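4-hydroxy-tetrahydrodipicolinate synthase (Thermotoga maritima, PDB 1O5K) probably catalyses the condensation of pyruvate with aspartate-beta-semialdehyde to 4-hydroxy-tetrahydrodipicolinate, a step of lysine biosynthesis. Local coordinates at residues T122-G125 with L126-H129; H129-Y132 with I133-T137. One frame throughout, in Å; residues are numbered along the deposited sequence. Where two conformers were deposited one is given.

Contact 1. Residues T122-G125 with L126-H129; sequences TQEG and LYQH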
# COMPACT_ATOMS: atom_id res chain seq x y z
N THR A 122 -3.54 18.29 9.62
CA THR A 122 -4.88 17.77 9.57
C THR A 122 -5.65 18.45 8.43
O THR A 122 -5.22 19.48 7.90
CB THR A 122 -5.56 17.97 10.88
OG1 THR A 122 -5.75 19.36 11.14
CG2 THR A 122 -4.72 17.36 12.08
N GLN A 123 -6.81 17.88 8.07
CA GLN A 123 -7.64 18.47 7.03
C GLN A 123 -8.06 19.90 7.44
O GLN A 123 -8.01 20.82 6.63
CB GLN A 123 -8.87 17.60 6.73
CG GLN A 123 -8.46 16.24 6.17
CD GLN A 123 -7.75 16.33 4.86
OE1 GLN A 123 -8.33 16.81 3.90
NE2 GLN A 123 -6.51 15.86 4.80
N GLU A 124 -8.45 20.08 8.69
CA GLU A 124 -8.74 21.41 9.20
C GLU A 124 -7.54 22.38 9.09
O GLU A 124 -7.71 23.53 8.76
CB GLU A 124 -9.25 21.34 10.64
CG GLU A 124 -9.60 22.67 11.29
CD GLU A 124 -10.75 23.39 10.62
OE1 GLU A 124 -11.52 22.77 9.85
OE2 GLU A 124 -10.90 24.62 10.88
N GLY A 125 -6.35 21.87 9.40
CA GLY A 125 -5.11 22.62 9.25
C GLY A 125 -4.91 23.08 7.83
O GLY A 125 -4.53 24.23 7.59
N LEU A 126 -5.16 22.19 6.87
CA LEU A 126 -5.08 22.58 5.48
C LEU A 126 -6.07 23.69 5.13
O LEU A 126 -5.74 24.64 4.46
CB LEU A 126 -5.35 21.39 4.56
CG LEU A 126 -4.28 20.33 4.62
CD1 LEU A 126 -4.73 19.07 3.86
CD2 LEU A 126 -2.94 20.87 4.01
N TYR A 127 -7.30 23.56 5.57
CA TYR A 127 -8.28 24.61 5.37
C TYR A 127 -7.78 25.92 5.95
O TYR A 127 -7.82 26.95 5.26
CB TYR A 127 -9.59 24.20 6.00
CG TYR A 127 -10.66 25.24 5.89
CD1 TYR A 127 -11.33 25.44 4.70
CD2 TYR A 127 -11.00 26.00 6.97
CE1 TYR A 127 -12.36 26.41 4.61
CE2 TYR A 127 -12.01 26.98 6.90
CZ TYR A 127 -12.69 27.18 5.70
OH TYR A 127 -13.72 28.12 5.65
N GLN A 128 -7.33 25.89 7.22
CA GLN A 128 -6.86 27.12 7.88
C GLN A 128 -5.65 27.76 7.18
O GLN A 128 -5.56 28.99 7.14
CB GLN A 128 -6.62 26.88 9.38
CG GLN A 128 -7.89 26.66 10.16
CD GLN A 128 -8.76 27.89 10.25
OE1 GLN A 128 -8.29 29.00 10.06
NE2 GLN A 128 -10.04 27.69 10.55
N HIS A 129 -4.73 26.92 6.68
CA HIS A 129 -3.55 27.35 5.92
C HIS A 129 -3.97 28.16 4.69
O HIS A 129 -3.54 29.28 4.53
CB HIS A 129 -2.73 26.11 5.53
CG HIS A 129 -1.55 26.37 4.67
ND1 HIS A 129 -0.35 26.88 5.15
CD2 HIS A 129 -1.34 26.08 3.36
CE1 HIS A 129 0.53 26.90 4.15
NE2 HIS A 129 -0.05 26.43 3.06
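Glu124 and Gln128 meet one turn apart at the start of helix 123-134. Their side chains run side by side. In one of its two conformers, Gln128 donates from NE2 to Glu124 OE2 at 3.2 Å, and the bond is nearly straight, 172° at the hydrogen. The carboxylate oxygen lies in the plane of the Gln128 amide, while the two flat groups are turned 53° apart. Glu124 reaches this place with CG anti to its backbone N (chi1 -179°) and a bend at the next bond. Its other oxygen, OE1, forms a salt bridge with Arg161, so each carboxylate oxygen has a partner. With an alanine in place of Glu124, Arg161 would probably lose this acidic partner, and the Gln128 amide would be freer to turn.

Leu126 CD1 lies alongside Gln123 NE2, 3.8 Å away. The Gln123 amide is held by Thr158, Asn153 and Leu155. Behind them stands the first helical turn. Thr122 is the N-cap, and its OG1 accepts from Gly125 N at 3.1 Å. Backbone bonds follow at once: Leu126 N to Thr122 O is 2.9 Å, and His129 N to Gly125 O is 2.8 Å.

The helix links strands 110-114 and 141-144 in a beta-alpha-beta unit of the TIM barrel. Leu126 faces the loop residues Thr115, Pro116 and Pro121. Tyr127 turns to helix 156-165, where its OH bonds Asp165 and its ring takes a cation-pi contact from Arg161. Thr122 packs on Ile265 and Gln128 on Leu283, both of a second subunit.

Contact 2. Residues H129-Y132 with I133-T137; sequences HYKY and ISERT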
# COMPACT_ATOMS: atom_id res chain seq x y z
N HIS A 129 -4.73 26.92 6.68
CA HIS A 129 -3.55 27.35 5.92
C HIS A 129 -3.97 28.16 4.69
O HIS A 129 -3.54 29.28 4.53
CB HIS A 129 -2.73 26.11 5.53
CG HIS A 129 -1.55 26.37 4.67
ND1 HIS A 129 -0.35 26.88 5.15
CD2 HIS A 129 -1.34 26.08 3.36
CE1 HIS A 129 0.53 26.90 4.15
NE2 HIS A 129 -0.05 26.43 3.06
N TYR A 130 -4.83 27.58 3.85
CA TYR A 130 -5.29 28.25 2.62
C TYR A 130 -6.16 29.47 2.95
O TYR A 130 -6.08 30.48 2.26
CB TYR A 130 -6.00 27.26 1.72
CG TYR A 130 -5.04 26.29 1.08
CD1 TYR A 130 -4.15 26.73 0.08
CD2 TYR A 130 -4.95 24.96 1.48
CE1 TYR A 130 -3.20 25.86 -0.42
CE2 TYR A 130 -4.04 24.10 0.93
CZ TYR A 130 -3.17 24.56 -0.03
OH TYR A 130 -2.23 23.68 -0.57
N LYS A 131 -6.96 29.37 4.01
CA LYS A 131 -7.78 30.52 4.42
C LYS A 131 -6.92 31.73 4.81
O LYS A 131 -7.16 32.88 4.40
CB LYS A 131 -8.67 30.16 5.60
CG LYS A 131 -9.60 31.31 5.97
CD LYS A 131 -10.86 30.86 6.65
CE LYS A 131 -10.81 31.03 8.15
NZ LYS A 131 -10.04 29.94 8.76
N TYR A 132 -5.94 31.46 5.65
CA TYR A 132 -5.01 32.49 6.11
C TYR A 132 -4.40 33.21 4.93
O TYR A 132 -4.36 34.44 4.87
CB TYR A 132 -3.91 31.91 6.97
CG TYR A 132 -2.98 32.94 7.59
CD1 TYR A 132 -3.32 33.58 8.79
CD2 TYR A 132 -1.76 33.27 7.00
CE1 TYR A 132 -2.46 34.52 9.37
CE2 TYR A 132 -0.92 34.22 7.57
CZ TYR A 132 -1.27 34.82 8.76
OH TYR A 132 -0.44 35.74 9.33
N ILE A 133 -3.91 32.43 3.97
CA ILE A 133 -3.27 33.01 2.79
C ILE A 133 -4.25 33.78 1.89
O ILE A 133 -4.01 34.93 1.50
CB ILE A 133 -2.54 31.91 2.01
CG1 ILE A 133 -1.50 31.22 2.92
CG2 ILE A 133 -1.90 32.48 0.81
CD1 ILE A 133 -1.05 29.83 2.44
N SER A 134 -5.37 33.14 1.62
CA SER A 134 -6.45 33.69 0.78
C SER A 134 -6.90 35.06 1.30
O SER A 134 -7.15 35.96 0.51
CB SER A 134 -7.61 32.67 0.72
OG SER A 134 -8.82 33.22 0.23
N GLU A 135 -7.03 35.20 2.62
CA GLU A 135 -7.56 36.44 3.22
C GLU A 135 -6.55 37.57 3.14
O GLU A 135 -6.87 38.71 3.46
CB GLU A 135 -7.97 36.21 4.68
CG GLU A 135 -9.08 35.19 4.86
CD GLU A 135 -9.43 34.90 6.33
OE1 GLU A 135 -8.52 35.00 7.23
OE2 GLU A 135 -10.60 34.51 6.57
N ARG A 136 -5.33 37.26 2.70
CA ARG A 136 -4.23 38.20 2.75
C ARG A 136 -3.54 38.48 1.42
O ARG A 136 -2.50 39.11 1.40
CB ARG A 136 -3.22 37.72 3.79
CG ARG A 136 -3.69 37.95 5.18
CD ARG A 136 -2.91 37.19 6.30
NE ARG A 136 -3.53 37.44 7.61
CZ ARG A 136 -4.64 36.85 8.07
NH1 ARG A 136 -5.32 35.95 7.36
NH2 ARG A 136 -5.09 37.16 9.28
N THR A 137 -4.12 38.05 0.32
CA THR A 137 -3.57 38.33 -1.00
C THR A 137 -4.72 38.57 -1.94
O THR A 137 -5.83 38.04 -1.72
CB THR A 137 -2.65 37.19 -1.53
OG1 THR A 137 -2.24 37.46 -2.88
CG2 THR A 137 -3.35 35.84 -1.64
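Arg136 lies against Tyr132 where helix 123-134 gives way to a type I beta turn, Ser134 to Thr137. From CB and CG, each 3.6 Å from Tyr132 O, the arginine chain runs extended to NE. CD sits over the tyrosine ring in a CH-pi contact, 3.9 Å from the ring centroid. NE passes above the rim of the same face. CZ comes to 3.4 Å from Tyr132 CE1, and the guanidinium lies flat on the ring, the planes only 9° apart. This is a stacked cation-pi pair. At the tip, NH1 turns back to donate to Tyr132 O at 3.1 Å. That oxygen is met on a lone pair, in its carbonyl plane. NH1 also pairs with Glu135 OE1 in a salt bridge at 3.3 Å, whose hydrogen bond is weak.

One turn earlier, Ile133 CD1 stands over a face of the His129 ring, 3.7 Å from the ring centroid. CG1 of Ile133 is anti to the carbonyl carbon (chi1 -58°), which carries CD1 back along the helix to that ring. In one of its two conformers Lys131 runs beside Glu135, but Lys131 NZ stays 5.1 Å from Glu135 OE2. Tyr130 OH bonds Val113 O of strand 110-114. Its side chain, on the barrel side, lies about 6 Å from that of Tyr144, the predicted proton donor/acceptor.

The chemistry therefore changes round the helix. Apolar and ring contacts fill its inner side. Just beyond, one arginine engages a backbone carbonyl and a ring face, and more weakly a carboxylate, which is likely to limit rotation of its guanidinium.

Overall arrangement
Contacts 1 and 2 follow one another along helix 123-134, their centres about 11 Å apart, and share His129. Both are partly buried. Contact 1 has no fully exposed residue and starts the helix. Contact 2 lies toward its far end and has two exposed residues, Glu135 and Arg136. At the start, polar side chains are tied to helix 156-165 and to the loop before it, and a second subunit packs alongside. At the end, charge meets ring and carbonyl near the surface, while Tyr130 and Ile133 face strand 141-144. His129 spans the two: its ND1 bonds Thr93, and its ring also packs on Pro284 of the second subunit.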